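Local structure of acyl-CoA dehydrogenase (Geobacillus kaustophilus, 2PG0) at residues A[128-133]-A[157-162]; A[199-204]-A[216-221]; A[124-129]-A[168-173]. The protein binds FAD and, as an acyl-CoA dehydrogenase family member, probably introduces an alpha-beta double bond into thioester-linked acyl chains. All blocks are in the same frame, centred on the assembly; numbering follows the deposited sequence.

Contact 1: residues A[128-133]-A[157-162]. With FAD (flavin-adenine dinucleotide), chain C.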
loop_
_atom_site.group_PDB
_atom_site.type_symbol
_atom_site.label_atom_id
_atom_site.label_comp_id
_atom_site.label_asym_id
_atom_site.label_seq_id
_atom_site.Cartn_x
_atom_site.Cartn_y
_atom_site.Cartn_z
ATOM N N ALA A 128 -5.483 -3.063 35.454
ATOM C CA ALA A 128 -6.082 -4.304 34.972
ATOM C C ALA A 128 -7.518 -4.095 34.508
ATOM O O ALA A 128 -8.447 -3.990 35.321
ATOM C CB ALA A 128 -5.999 -5.407 36.033
ATOM N N MET A 129 -7.664 -4.018 33.188
ATOM C CA MET A 129 -8.948 -3.811 32.517
ATOM C C MET A 129 -9.300 -5.122 31.797
ATOM O O MET A 129 -10.326 -5.750 32.076
ATOM C CB MET A 129 -8.843 -2.682 31.466
ATOM C CG MET A 129 -8.549 -1.247 31.965
ATOM S SD MET A 129 -8.249 -0.061 30.600
ATOM C CE MET A 129 -6.481 0.160 30.748
ATOM N N THR A 130 -8.404 -5.537 30.904
ATOM C CA THR A 130 -8.618 -6.650 29.971
ATOM C C THR A 130 -8.851 -8.006 30.644
ATOM O O THR A 130 -8.176 -8.363 31.615
ATOM C CB THR A 130 -7.426 -6.740 28.984
ATOM O OG1 THR A 130 -7.216 -5.447 28.401
ATOM C CG2 THR A 130 -7.689 -7.756 27.872
ATOM N N GLU A 131 -9.809 -8.757 30.100
ATOM C CA GLU A 131 -10.164 -10.082 30.590
ATOM C C GLU A 131 -10.112 -11.099 29.439
ATOM O O GLU A 131 -10.106 -10.698 28.273
ATOM C CB GLU A 131 -11.566 -10.045 31.209
ATOM C CG GLU A 131 -11.708 -9.025 32.344
ATOM C CD GLU A 131 -13.043 -9.104 33.051
ATOM O OE1 GLU A 131 -13.930 -9.843 32.576
ATOM O OE2 GLU A 131 -13.217 -8.409 34.079
ATOM N N PRO A 132 -10.041 -12.413 29.755
ATOM C CA PRO A 132 -10.041 -13.400 28.671
ATOM C C PRO A 132 -11.167 -13.171 27.657
ATOM O O PRO A 132 -10.932 -13.293 26.456
ATOM C CB PRO A 132 -10.229 -14.721 29.409
ATOM C CG PRO A 132 -9.558 -14.469 30.735
ATOM C CD PRO A 132 -9.944 -13.063 31.075
ATOM N N GLY A 133 -12.351 -12.801 28.142
ATOM C CA GLY A 133 -13.530 -12.632 27.296
ATOM C C GLY A 133 -13.739 -11.270 26.659
ATOM O O GLY A 133 -14.573 -11.131 25.754
ATOM N N GLN A 157 -10.885 -12.625 36.409
ATOM C CA GLN A 157 -9.577 -12.880 35.838
ATOM C C GLN A 157 -9.251 -11.724 34.910
ATOM O O GLN A 157 -10.109 -11.248 34.159
ATOM C CB GLN A 157 -9.578 -14.212 35.082
ATOM C CG GLN A 157 -8.247 -14.608 34.449
ATOM C CD GLN A 157 -8.292 -15.985 33.798
ATOM O OE1 GLN A 157 -9.123 -16.820 34.148
ATOM N NE2 GLN A 157 -7.381 -16.231 32.862
ATOM N N LYS A 158 -8.012 -11.255 35.009
ATOM C CA LYS A 158 -7.504 -10.195 34.155
ATOM C C LYS A 158 -6.330 -10.747 33.374
ATOM O O LYS A 158 -5.602 -11.603 33.868
ATOM C CB LYS A 158 -7.086 -8.976 34.987
ATOM C CG LYS A 158 -8.238 -8.306 35.742
ATOM C CD LYS A 158 -9.210 -7.637 34.787
ATOM C CE LYS A 158 -10.308 -6.899 35.517
ATOM N NZ LYS A 158 -11.356 -6.431 34.560
ATOM N N THR A 159 -6.147 -10.263 32.151
ATOM C CA THR A 159 -5.183 -10.876 31.252
ATOM C C THR A 159 -4.292 -9.817 30.597
ATOM O O THR A 159 -4.697 -8.661 30.462
ATOM C CB THR A 159 -5.906 -11.748 30.192
ATOM O OG1 THR A 159 -4.947 -12.455 29.389
ATOM C CG2 THR A 159 -6.763 -10.891 29.309
ATOM N N PHE A 160 -3.083 -10.234 30.215
ATOM C CA PHE A 160 -2.078 -9.356 29.594
ATOM C C PHE A 160 -1.667 -8.157 30.464
ATOM O O PHE A 160 -1.470 -7.055 29.946
ATOM C CB PHE A 160 -2.562 -8.804 28.244
ATOM C CG PHE A 160 -3.105 -9.833 27.295
ATOM C CD1 PHE A 160 -2.334 -10.915 26.891
ATOM C CD2 PHE A 160 -4.379 -9.673 26.754
ATOM C CE1 PHE A 160 -2.843 -11.859 25.988
ATOM C CE2 PHE A 160 -4.891 -10.604 25.852
ATOM C CZ PHE A 160 -4.121 -11.692 25.467
ATOM N N ILE A 161 -1.509 -8.351 31.768
ATOM C CA ILE A 161 -1.262 -7.204 32.646
ATOM C C ILE A 161 0.227 -6.831 32.693
ATOM O O ILE A 161 1.064 -7.611 33.149
ATOM C CB ILE A 161 -1.848 -7.430 34.078
ATOM C CG1 ILE A 161 -3.359 -7.717 34.003
ATOM C CG2 ILE A 161 -1.534 -6.223 35.009
ATOM C CD1 ILE A 161 -4.174 -6.782 33.078
ATOM N N THR A 162 0.538 -5.638 32.197
ATOM C CA THR A 162 1.908 -5.100 32.205
ATOM C C THR A 162 2.326 -4.878 33.671
ATOM O O THR A 162 1.496 -4.473 34.490
ATOM C CB THR A 162 1.967 -3.791 31.393
ATOM O OG1 THR A 162 1.596 -4.062 30.034
ATOM C CG2 THR A 162 3.375 -3.178 31.403
HETATM P PA FAD C . -10.218 -8.447 20.905
HETATM O O1A FAD C . -10.806 -9.806 21.138
HETATM O O2A FAD C . -10.964 -7.339 21.606
HETATM O O5B FAD C . -10.148 -8.160 19.316
HETATM C C5B FAD C . -9.527 -9.093 18.444
HETATM C C4B FAD C . -9.446 -8.462 17.053
HETATM O O4B FAD C . -10.759 -8.147 16.616
HETATM C C3B FAD C . -8.664 -7.149 17.090
HETATM O O3B FAD C . -7.903 -6.989 15.912
HETATM C C2B FAD C . -9.744 -6.095 17.103
HETATM O O2B FAD C . -9.314 -4.844 16.597
HETATM C C1B FAD C . -10.819 -6.776 16.255
HETATM N N9A FAD C . -12.136 -6.166 16.510
HETATM C C8A FAD C . -12.878 -6.229 17.665
HETATM N N7A FAD C . -14.010 -5.513 17.483
HETATM C C5A FAD C . -13.998 -4.996 16.234
HETATM C C6A FAD C . -14.898 -4.196 15.541
HETATM N N6A FAD C . -15.970 -3.699 16.166
HETATM N N1A FAD C . -14.604 -3.811 14.248
HETATM C C2A FAD C . -13.432 -4.217 13.636
HETATM N N3A FAD C . -12.542 -5.025 14.324
HETATM C C4A FAD C . -12.822 -5.399 15.607
HETATM N N1 FAD C . -4.674 -4.721 29.172
HETATM C C2 FAD C . -4.815 -4.075 30.388
HETATM O O2 FAD C . -5.944 -3.847 30.829
HETATM N N3 FAD C . -3.691 -3.700 31.111
HETATM C C4 FAD C . -2.429 -3.972 30.622
HETATM O O4 FAD C . -1.437 -3.646 31.278
HETATM C C4X FAD C . -2.287 -4.613 29.387
HETATM N N5 FAD C . -1.026 -4.888 28.881
HETATM C C5X FAD C . -0.876 -5.550 27.675
HETATM C C6 FAD C . 0.403 -5.831 27.211
HETATM C C7 FAD C . 0.566 -6.490 25.995
HETATM C C7M FAD C . 1.970 -6.760 25.530
HETATM C C8 FAD C . -0.564 -6.871 25.247
HETATM C C8M FAD C . -0.464 -7.585 23.928
HETATM C C9 FAD C . -1.839 -6.594 25.721
HETATM C C9A FAD C . -2.009 -5.925 26.938
HETATM N N10 FAD C . -3.283 -5.628 27.426
HETATM C C10 FAD C . -3.419 -4.992 28.658
HETATM C "C1'" FAD C . -4.532 -5.938 26.630
HETATM C "C2'" FAD C . -4.739 -5.135 25.334
HETATM O "O2'" FAD C . -5.177 -3.811 25.556
HETATM C "C3'" FAD C . -5.777 -5.889 24.507
HETATM O "O3'" FAD C . -5.111 -6.997 23.940
HETATM C "C4'" FAD C . -6.449 -5.055 23.405
HETATM O "O4'" FAD C . -7.286 -4.046 23.940
HETATM C "C5'" FAD C . -7.276 -5.923 22.455
HETATM O "O5'" FAD C . -8.169 -6.754 23.173
HETATM P P FAD C . -8.183 -8.331 22.865
HETATM O O1P FAD C . -6.786 -8.893 22.949
HETATM O O2P FAD C . -9.128 -9.024 23.806
HETATM O O3P FAD C . -8.662 -8.462 21.326
HETATM O O HOH W 1 -13.263 -12.285 34.581
#
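Lys-158 draws Met-129 O and Glu-131 OE2 of the segment 128-133 to one ammonium group. Its chain bends about the CB-CG bond (chi2 -68°), which turns NZ back to donate to Met-129 O at 2.8 Å, from above the carbonyl plane, and to form a salt bridge with Glu-131 OE2, also at 2.8 Å, through the oxygen's anti lone pair; a third bond goes to Ala-173 O on strand 169-175. Thr-143 holds OE2 as well, and Ser-142 N holds OE1, so both oxygens of the buried carboxylate have hydrogen-bond donors, while Lys-158 balances its charge. An alanine in place of Lys-158 would remove this ammonium group and probably loosen the loop at Met-129 while leaving the Glu-131 charge poorly balanced. A backbone bond, Thr-159 N to Thr-130 O (2.8 Å), adds a further tie.

Flavin bonds form a second group. Met-129 N and Thr-130 N both donate to FAD O2, and Thr-130 OG1 donates to FAD N1 at 2.8 Å; Thr-162 N reaches FAD O4 at 3.0 Å, while its OG1 donates to FAD N5.

Apolar contacts fill in between: Thr-130 CG2 meets Thr-159 CG2 at 3.6 Å, and Ile-161 CD1 touches Ala-128 CB at 3.7 Å. Strand 216-220 flanks the strand bearing Lys-158, helix 237-273 covers Met-129, and Tyr-347 of the second subunit meets the Phe-160 ring edge-to-face.

Contact 2: residues A[199-204]-A[216-221]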
loop_
_atom_site.group_PDB
_atom_site.type_symbol
_atom_site.label_atom_id
_atom_site.label_comp_id
_atom_site.label_asym_id
_atom_site.label_seq_id
_atom_site.Cartn_x
_atom_site.Cartn_y
_atom_site.Cartn_z
ATOM N N PHE A 199 -6.065 -13.238 45.949
ATOM C CA PHE A 199 -5.433 -12.623 44.785
ATOM C C PHE A 199 -4.157 -13.385 44.456
ATOM O O PHE A 199 -3.235 -13.451 45.273
ATOM C CB PHE A 199 -5.152 -11.137 45.080
ATOM C CG PHE A 199 -4.223 -10.457 44.095
ATOM C CD1 PHE A 199 -4.387 -10.609 42.717
ATOM C CD2 PHE A 199 -3.207 -9.619 44.557
ATOM C CE1 PHE A 199 -3.527 -9.961 41.816
ATOM C CE2 PHE A 199 -2.352 -8.962 43.666
ATOM C CZ PHE A 199 -2.510 -9.142 42.294
ATOM N N THR A 200 -4.122 -13.987 43.271
ATOM C CA THR A 200 -2.932 -14.683 42.802
ATOM C C THR A 200 -2.551 -14.208 41.403
ATOM O O THR A 200 -3.304 -13.478 40.752
ATOM C CB THR A 200 -3.099 -16.224 42.802
ATOM O OG1 THR A 200 -4.169 -16.595 41.922
ATOM C CG2 THR A 200 -3.377 -16.746 44.214
ATOM N N ARG A 201 -1.373 -14.626 40.954
ATOM C CA ARG A 201 -0.856 -14.205 39.663
ATOM C C ARG A 201 -0.418 -15.431 38.865
ATOM O O ARG A 201 -0.018 -16.452 39.437
ATOM C CB ARG A 201 0.296 -13.211 39.868
ATOM C CG ARG A 201 -0.070 -12.083 40.844
ATOM C CD ARG A 201 1.125 -11.503 41.575
ATOM N NE ARG A 201 1.455 -10.200 41.030
ATOM C CZ ARG A 201 1.420 -9.049 41.696
ATOM N NH1 ARG A 201 1.104 -8.986 42.991
ATOM N NH2 ARG A 201 1.735 -7.947 41.046
ATOM N N GLY A 202 -0.521 -15.341 37.544
ATOM C CA GLY A 202 -0.067 -16.426 36.691
ATOM C C GLY A 202 1.433 -16.364 36.490
ATOM O O GLY A 202 2.080 -15.377 36.863
ATOM N N ARG A 203 1.986 -17.430 35.919
ATOM C CA ARG A 203 3.373 -17.440 35.458
ATOM C C ARG A 203 3.527 -16.377 34.365
ATOM O O ARG A 203 2.565 -16.083 33.646
ATOM C CB ARG A 203 3.758 -18.829 34.922
ATOM C CG ARG A 203 2.847 -19.374 33.807
ATOM C CD ARG A 203 3.520 -20.509 33.012
ATOM N NE ARG A 203 2.831 -20.796 31.746
ATOM C CZ ARG A 203 2.347 -21.987 31.385
ATOM N NH1 ARG A 203 2.465 -23.044 32.187
ATOM N NH2 ARG A 203 1.743 -22.125 30.206
ATOM N N LYS A 204 4.718 -15.790 34.239
ATOM C CA LYS A 204 4.914 -14.768 33.210
ATOM C C LYS A 204 4.595 -15.342 31.827
ATOM O O LYS A 204 4.978 -16.467 31.502
ATOM C CB LYS A 204 6.311 -14.135 33.258
ATOM C CG LYS A 204 7.467 -15.110 33.181
ATOM C CD LYS A 204 8.810 -14.424 33.499
ATOM C CE LYS A 204 9.108 -14.421 34.995
ATOM N NZ LYS A 204 10.568 -14.311 35.226
ATOM N N ALA A 216 1.560 -10.713 32.818
ATOM C CA ALA A 216 0.940 -11.856 33.482
ATOM C C ALA A 216 -0.569 -11.720 33.623
ATOM O O ALA A 216 -1.125 -10.619 33.525
ATOM C CB ALA A 216 1.582 -12.092 34.861
ATOM N N GLU A 217 -1.220 -12.855 33.857
ATOM C CA GLU A 217 -2.638 -12.867 34.192
ATOM C C GLU A 217 -2.788 -12.704 35.701
ATOM O O GLU A 217 -1.892 -13.086 36.461
ATOM C CB GLU A 217 -3.299 -14.171 33.740
ATOM C CG GLU A 217 -3.302 -14.380 32.229
ATOM C CD GLU A 217 -4.244 -15.489 31.804
ATOM O OE1 GLU A 217 -3.932 -16.675 32.050
ATOM O OE2 GLU A 217 -5.302 -15.171 31.217
ATOM N N LEU A 218 -3.914 -12.129 36.118
ATOM C CA LEU A 218 -4.235 -11.958 37.534
ATOM C C LEU A 218 -5.522 -12.703 37.833
ATOM O O LEU A 218 -6.449 -12.686 37.026
ATOM C CB LEU A 218 -4.398 -10.477 37.889
ATOM C CG LEU A 218 -3.212 -9.542 37.603
ATOM C CD1 LEU A 218 -3.575 -8.102 37.927
ATOM C CD2 LEU A 218 -1.952 -9.962 38.360
ATOM N N PHE A 219 -5.573 -13.345 38.999
ATOM C CA PHE A 219 -6.725 -14.152 39.392
ATOM C C PHE A 219 -7.279 -13.673 40.722
ATOM O O PHE A 219 -6.529 -13.457 41.679
ATOM C CB PHE A 219 -6.339 -15.629 39.471
ATOM C CG PHE A 219 -5.782 -16.176 38.184
ATOM C CD1 PHE A 219 -6.633 -16.611 37.170
ATOM C CD2 PHE A 219 -4.405 -16.260 37.985
ATOM C CE1 PHE A 219 -6.116 -17.121 35.970
ATOM C CE2 PHE A 219 -3.880 -16.766 36.785
ATOM C CZ PHE A 219 -4.745 -17.192 35.779
ATOM N N PHE A 220 -8.595 -13.491 40.761
ATOM C CA PHE A 220 -9.286 -13.077 41.969
ATOM C C PHE A 220 -10.318 -14.148 42.284
ATOM O O PHE A 220 -11.324 -14.285 41.573
ATOM C CB PHE A 220 -9.944 -11.703 41.783
ATOM C CG PHE A 220 -8.991 -10.622 41.316
ATOM C CD1 PHE A 220 -8.179 -9.944 42.226
ATOM C CD2 PHE A 220 -8.903 -10.285 39.966
ATOM C CE1 PHE A 220 -7.297 -8.950 41.796
ATOM C CE2 PHE A 220 -8.024 -9.294 39.529
ATOM C CZ PHE A 220 -7.218 -8.626 40.443
ATOM N N GLN A 221 -10.029 -14.932 43.319
ATOM C CA GLN A 221 -10.930 -15.967 43.806
ATOM C C GLN A 221 -11.363 -15.575 45.215
ATOM O O GLN A 221 -10.633 -15.795 46.186
ATOM C CB GLN A 221 -10.248 -17.343 43.762
ATOM C CG GLN A 221 -9.932 -17.803 42.323
ATOM C CD GLN A 221 -8.928 -18.948 42.231
ATOM O OE1 GLN A 221 -7.882 -18.812 41.582
ATOM N NE2 GLN A 221 -9.244 -20.085 42.864
HETATM O O HOH W 2 -6.690 -16.567 43.125
HETATM O O HOH W 3 -0.041 -15.398 33.588
#
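Three backbone hydrogen bonds stitch the segments 199-204 and 216-221 into an antiparallel pair. Thr-200 and Phe-219 form the hydrogen-bonded pair, each N-H donating to the other's carbonyl: Thr-200 N to Phe-219 O is 2.9 Å and lies in the carbonyl plane, whereas Phe-219 N approaches Thr-200 O from above its plane. Gly-202 N then donates to Glu-217 O, nearly straight at 171°. Beyond it the strands part, and a water continues the ladder, donating to Arg-203 O and accepting from Glu-217 N at 2.8 Å.

Aromatic and aliphatic groups cover the face that carries Phe-199, Arg-201, Leu-218 and Phe-220. With CG anti to the backbone N (chi1 167°), the Phe-199 ring reaches across to the Phe-220 ring; their planes are 11° from parallel but slid so far apart that they barely overlap, and Phe-199 CD1 comes to 3.5 Å of Phe-220 CE1. Leu-218 CD2 wedges in beside them, 3.8 Å from Phe-199 CE1 at the ring's edge, and touches Arg-201 CG as well. The Arg-201 guanidinium lies with one face under Phe-199 CZ, and its N-H groups are turned to the carbonyls of Gly-164 and Ala-167.

On the reverse face Thr-200 OG1 takes the crowded position between N and carbonyl carbon, which sets it 3.4 Å from Phe-219 CB. Phe-219 CE2, at the edge of its ring, lies in plane with Gly-202 CA at 3.8 Å.

The pair is an antiparallel part of the beta middle domain of the acyl-CoA dehydrogenase family; Phe-199, Leu-218 and Phe-220 turn their face to the mixed sheet of the same domain, packing on Ile-170, Val-172 and, in strand 187-193, Val-192.

Contact 3: residues A[124-129]-A[168-173]. With FAD (flavin-adenine dinucleotide), chain C.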
loop_
_atom_site.group_PDB
_atom_site.type_symbol
_atom_site.label_atom_id
_atom_site.label_comp_id
_atom_site.label_asym_id
_atom_site.label_seq_id
_atom_site.Cartn_x
_atom_site.Cartn_y
_atom_site.Cartn_z
ATOM N N ILE A 124 5.233 -0.500 42.973
ATOM C CA ILE A 124 5.140 -0.502 41.521
ATOM C C ILE A 124 3.666 -0.708 41.184
ATOM O O ILE A 124 2.996 -1.510 41.825
ATOM C CB ILE A 124 6.031 -1.618 40.917
ATOM C CG1 ILE A 124 7.510 -1.317 41.217
ATOM C CG2 ILE A 124 5.789 -1.785 39.402
ATOM C CD1 ILE A 124 8.473 -2.389 40.748
ATOM N N THR A 125 3.170 0.024 40.191
ATOM C CA THR A 125 1.752 -0.013 39.851
ATOM C C THR A 125 1.448 -0.727 38.537
ATOM O O THR A 125 2.308 -0.856 37.659
ATOM C CB THR A 125 1.137 1.410 39.804
ATOM O OG1 THR A 125 1.804 2.193 38.813
ATOM C CG2 THR A 125 1.253 2.109 41.162
ATOM N N ALA A 126 0.195 -1.163 38.415
ATOM C CA ALA A 126 -0.325 -1.770 37.195
ATOM C C ALA A 126 -1.801 -1.421 37.071
ATOM O O ALA A 126 -2.441 -1.015 38.044
ATOM C CB ALA A 126 -0.147 -3.268 37.233
ATOM N N ILE A 127 -2.333 -1.564 35.864
ATOM C CA ILE A 127 -3.759 -1.357 35.642
ATOM C C ILE A 127 -4.350 -2.582 34.938
ATOM O O ILE A 127 -3.764 -3.094 33.972
ATOM C CB ILE A 127 -4.039 -0.019 34.906
ATOM C CG1 ILE A 127 -5.549 0.245 34.822
ATOM C CG2 ILE A 127 -3.322 0.042 33.530
ATOM C CD1 ILE A 127 -5.911 1.709 34.688
ATOM N N ALA A 128 -5.483 -3.063 35.454
ATOM C CA ALA A 128 -6.082 -4.304 34.972
ATOM C C ALA A 128 -7.518 -4.095 34.508
ATOM O O ALA A 128 -8.447 -3.990 35.321
ATOM C CB ALA A 128 -5.999 -5.407 36.033
ATOM N N MET A 129 -7.664 -4.018 33.188
ATOM C CA MET A 129 -8.948 -3.811 32.517
ATOM C C MET A 129 -9.300 -5.122 31.797
ATOM O O MET A 129 -10.326 -5.750 32.076
ATOM C CB MET A 129 -8.843 -2.682 31.466
ATOM C CG MET A 129 -8.549 -1.247 31.965
ATOM S SD MET A 129 -8.249 -0.061 30.600
ATOM C CE MET A 129 -6.481 0.160 30.748
ATOM N N ASP A 168 2.712 -3.964 43.005
ATOM C CA ASP A 168 2.309 -4.016 44.409
ATOM C C ASP A 168 0.947 -3.368 44.612
ATOM O O ASP A 168 0.268 -3.622 45.615
ATOM C CB ASP A 168 3.345 -3.282 45.261
ATOM C CG ASP A 168 4.756 -3.743 44.980
ATOM O OD1 ASP A 168 5.093 -4.884 45.360
ATOM O OD2 ASP A 168 5.526 -2.962 44.371
ATOM N N LEU A 169 0.578 -2.502 43.672
ATOM C CA LEU A 169 -0.711 -1.823 43.647
ATOM C C LEU A 169 -1.311 -2.025 42.262
ATOM O O LEU A 169 -0.704 -1.639 41.269
ATOM C CB LEU A 169 -0.542 -0.318 43.877
ATOM C CG LEU A 169 -0.146 0.253 45.238
ATOM C CD1 LEU A 169 -0.257 1.769 45.164
ATOM C CD2 LEU A 169 -1.030 -0.284 46.359
ATOM N N ILE A 170 -2.491 -2.626 42.189
ATOM C CA ILE A 170 -3.125 -2.842 40.888
ATOM C C ILE A 170 -4.478 -2.129 40.851
ATOM O O ILE A 170 -5.350 -2.402 41.674
ATOM C CB ILE A 170 -3.260 -4.362 40.541
ATOM C CG1 ILE A 170 -1.910 -5.092 40.641
ATOM C CG2 ILE A 170 -3.831 -4.551 39.137
ATOM C CD1 ILE A 170 -1.586 -5.644 42.042
ATOM N N VAL A 171 -4.633 -1.192 39.918
ATOM C CA VAL A 171 -5.930 -0.551 39.688
ATOM C C VAL A 171 -6.805 -1.510 38.863
ATOM O O VAL A 171 -6.525 -1.766 37.688
ATOM C CB VAL A 171 -5.787 0.821 38.999
ATOM C CG1 VAL A 171 -7.165 1.429 38.712
ATOM C CG2 VAL A 171 -4.934 1.780 39.859
ATOM N N VAL A 172 -7.847 -2.049 39.494
ATOM C CA VAL A 172 -8.676 -3.096 38.879
ATOM C C VAL A 172 -10.068 -2.585 38.484
ATOM O O VAL A 172 -10.800 -2.049 39.318
ATOM C CB VAL A 172 -8.798 -4.348 39.796
ATOM C CG1 VAL A 172 -9.642 -5.443 39.132
ATOM C CG2 VAL A 172 -7.410 -4.891 40.149
ATOM N N ALA A 173 -10.419 -2.756 37.208
ATOM C CA ALA A 173 -11.765 -2.432 36.730
ATOM C C ALA A 173 -12.666 -3.639 36.969
ATOM O O ALA A 173 -12.386 -4.736 36.493
ATOM C CB ALA A 173 -11.746 -2.049 35.246
HETATM P PA FAD C . -10.218 -8.447 20.905
HETATM O O1A FAD C . -10.806 -9.806 21.138
HETATM O O2A FAD C . -10.964 -7.339 21.606
HETATM O O5B FAD C . -10.148 -8.160 19.316
HETATM C C5B FAD C . -9.527 -9.093 18.444
HETATM C C4B FAD C . -9.446 -8.462 17.053
HETATM O O4B FAD C . -10.759 -8.147 16.616
HETATM C C3B FAD C . -8.664 -7.149 17.090
HETATM O O3B FAD C . -7.903 -6.989 15.912
HETATM C C2B FAD C . -9.744 -6.095 17.103
HETATM O O2B FAD C . -9.314 -4.844 16.597
HETATM C C1B FAD C . -10.819 -6.776 16.255
HETATM N N9A FAD C . -12.136 -6.166 16.510
HETATM C C8A FAD C . -12.878 -6.229 17.665
HETATM N N7A FAD C . -14.010 -5.513 17.483
HETATM C C5A FAD C . -13.998 -4.996 16.234
HETATM C C6A FAD C . -14.898 -4.196 15.541
HETATM N N6A FAD C . -15.970 -3.699 16.166
HETATM N N1A FAD C . -14.604 -3.811 14.248
HETATM C C2A FAD C . -13.432 -4.217 13.636
HETATM N N3A FAD C . -12.542 -5.025 14.324
HETATM C C4A FAD C . -12.822 -5.399 15.607
HETATM N N1 FAD C . -4.674 -4.721 29.172
HETATM C C2 FAD C . -4.815 -4.075 30.388
HETATM O O2 FAD C . -5.944 -3.847 30.829
HETATM N N3 FAD C . -3.691 -3.700 31.111
HETATM C C4 FAD C . -2.429 -3.972 30.622
HETATM O O4 FAD C . -1.437 -3.646 31.278
HETATM C C4X FAD C . -2.287 -4.613 29.387
HETATM N N5 FAD C . -1.026 -4.888 28.881
HETATM C C5X FAD C . -0.876 -5.550 27.675
HETATM C C6 FAD C . 0.403 -5.831 27.211
HETATM C C7 FAD C . 0.566 -6.490 25.995
HETATM C C7M FAD C . 1.970 -6.760 25.530
HETATM C C8 FAD C . -0.564 -6.871 25.247
HETATM C C8M FAD C . -0.464 -7.585 23.928
HETATM C C9 FAD C . -1.839 -6.594 25.721
HETATM C C9A FAD C . -2.009 -5.925 26.938
HETATM N N10 FAD C . -3.283 -5.628 27.426
HETATM C C10 FAD C . -3.419 -4.992 28.658
HETATM C "C1'" FAD C . -4.532 -5.938 26.630
HETATM C "C2'" FAD C . -4.739 -5.135 25.334
HETATM O "O2'" FAD C . -5.177 -3.811 25.556
HETATM C "C3'" FAD C . -5.777 -5.889 24.507
HETATM O "O3'" FAD C . -5.111 -6.997 23.940
HETATM C "C4'" FAD C . -6.449 -5.055 23.405
HETATM O "O4'" FAD C . -7.286 -4.046 23.940
HETATM C "C5'" FAD C . -7.276 -5.923 22.455
HETATM O "O5'" FAD C . -8.169 -6.754 23.173
HETATM P P FAD C . -8.183 -8.331 22.865
HETATM O O1P FAD C . -6.786 -8.893 22.949
HETATM O O2P FAD C . -9.128 -9.024 23.806
HETATM O O3P FAD C . -8.662 -8.462 21.326
#
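Strands 125-128 and 169-173 run parallel in register, their axes 4.5 Å apart and inclined by only 14°: Ala-126 N and Ala-128 N donate to Leu-169 O and Val-171 O, and Val-171 N and Ala-173 N return bonds to Ala-126 O and Ala-128 O. At its start the ladder is fixed by a forked bond: Ile-124 O accepts from Asp-168 N at 2.7 Å and from Leu-169 N at 3.2 Å, both donors lying in its carbonyl plane.

The Asp-168 side chain completes that end. With CG beside its own backbone N (chi1 -51°), the carboxylate swings across to take Ile-124 N on the anti lone pair of OD2 at 2.8 Å. Further along, the side chains sort into two faces. Ala-126, Ala-128 and Val-172 meet strand 151-161, and Ile-170, on the same face, meets Phe-199 and Leu-218; it directs CG2, anti to its backbone N, to within 3.9 Å of Ala-128 CB. The other face, built from Thr-125, Ile-127, Leu-169 and Val-171, is met by helix 89-105. There Thr-125 CG2 rests against Leu-169 CB, while its hydroxyl is engaged by His-94, and Ile-127 CG1 lies against Val-171 O at 3.6 Å.

The chemistry places charge at one end and a cofactor at the other. Salt bridges to Arg-44 and Arg-194 would keep buried Asp-168 ionised, so that its bond to Ile-124 N is likely to be strong. At the far end Ile-127 O accepts from FAD N3 at 2.9 Å, and the nitrogen of the same peptide, Ala-128 N, donates to Val-171 O at 2.8 Å. One peptide group thus links sheet to flavin, and its bonds on opposite sides probably polarise it, strengthening the acceptor that the flavin meets.

All three contacts belong to the beta middle domain, their centres 10 to 12 Å apart. Contacts 1 and 3 start from the same strand end, Ala-128 and Met-129, and both touch FAD; Lys-158 NZ of contact 1 also reaches Ala-173 O of contact 3 at 2.8 Å, a probable hydrogen bond that spans the two sheets. Contact 2 joins contact 1 within one sheet, where Gln-157 NE2 approaches Glu-217 OE2 at 2.9 Å. It meets contact 3 face to face, Phe-199 CZ lying 3.6 Å from Ile-170 CD1. Contact 2 lies farther from the pocket along the same sheet, the Leu-218 side chain about 8 Å from the FAD.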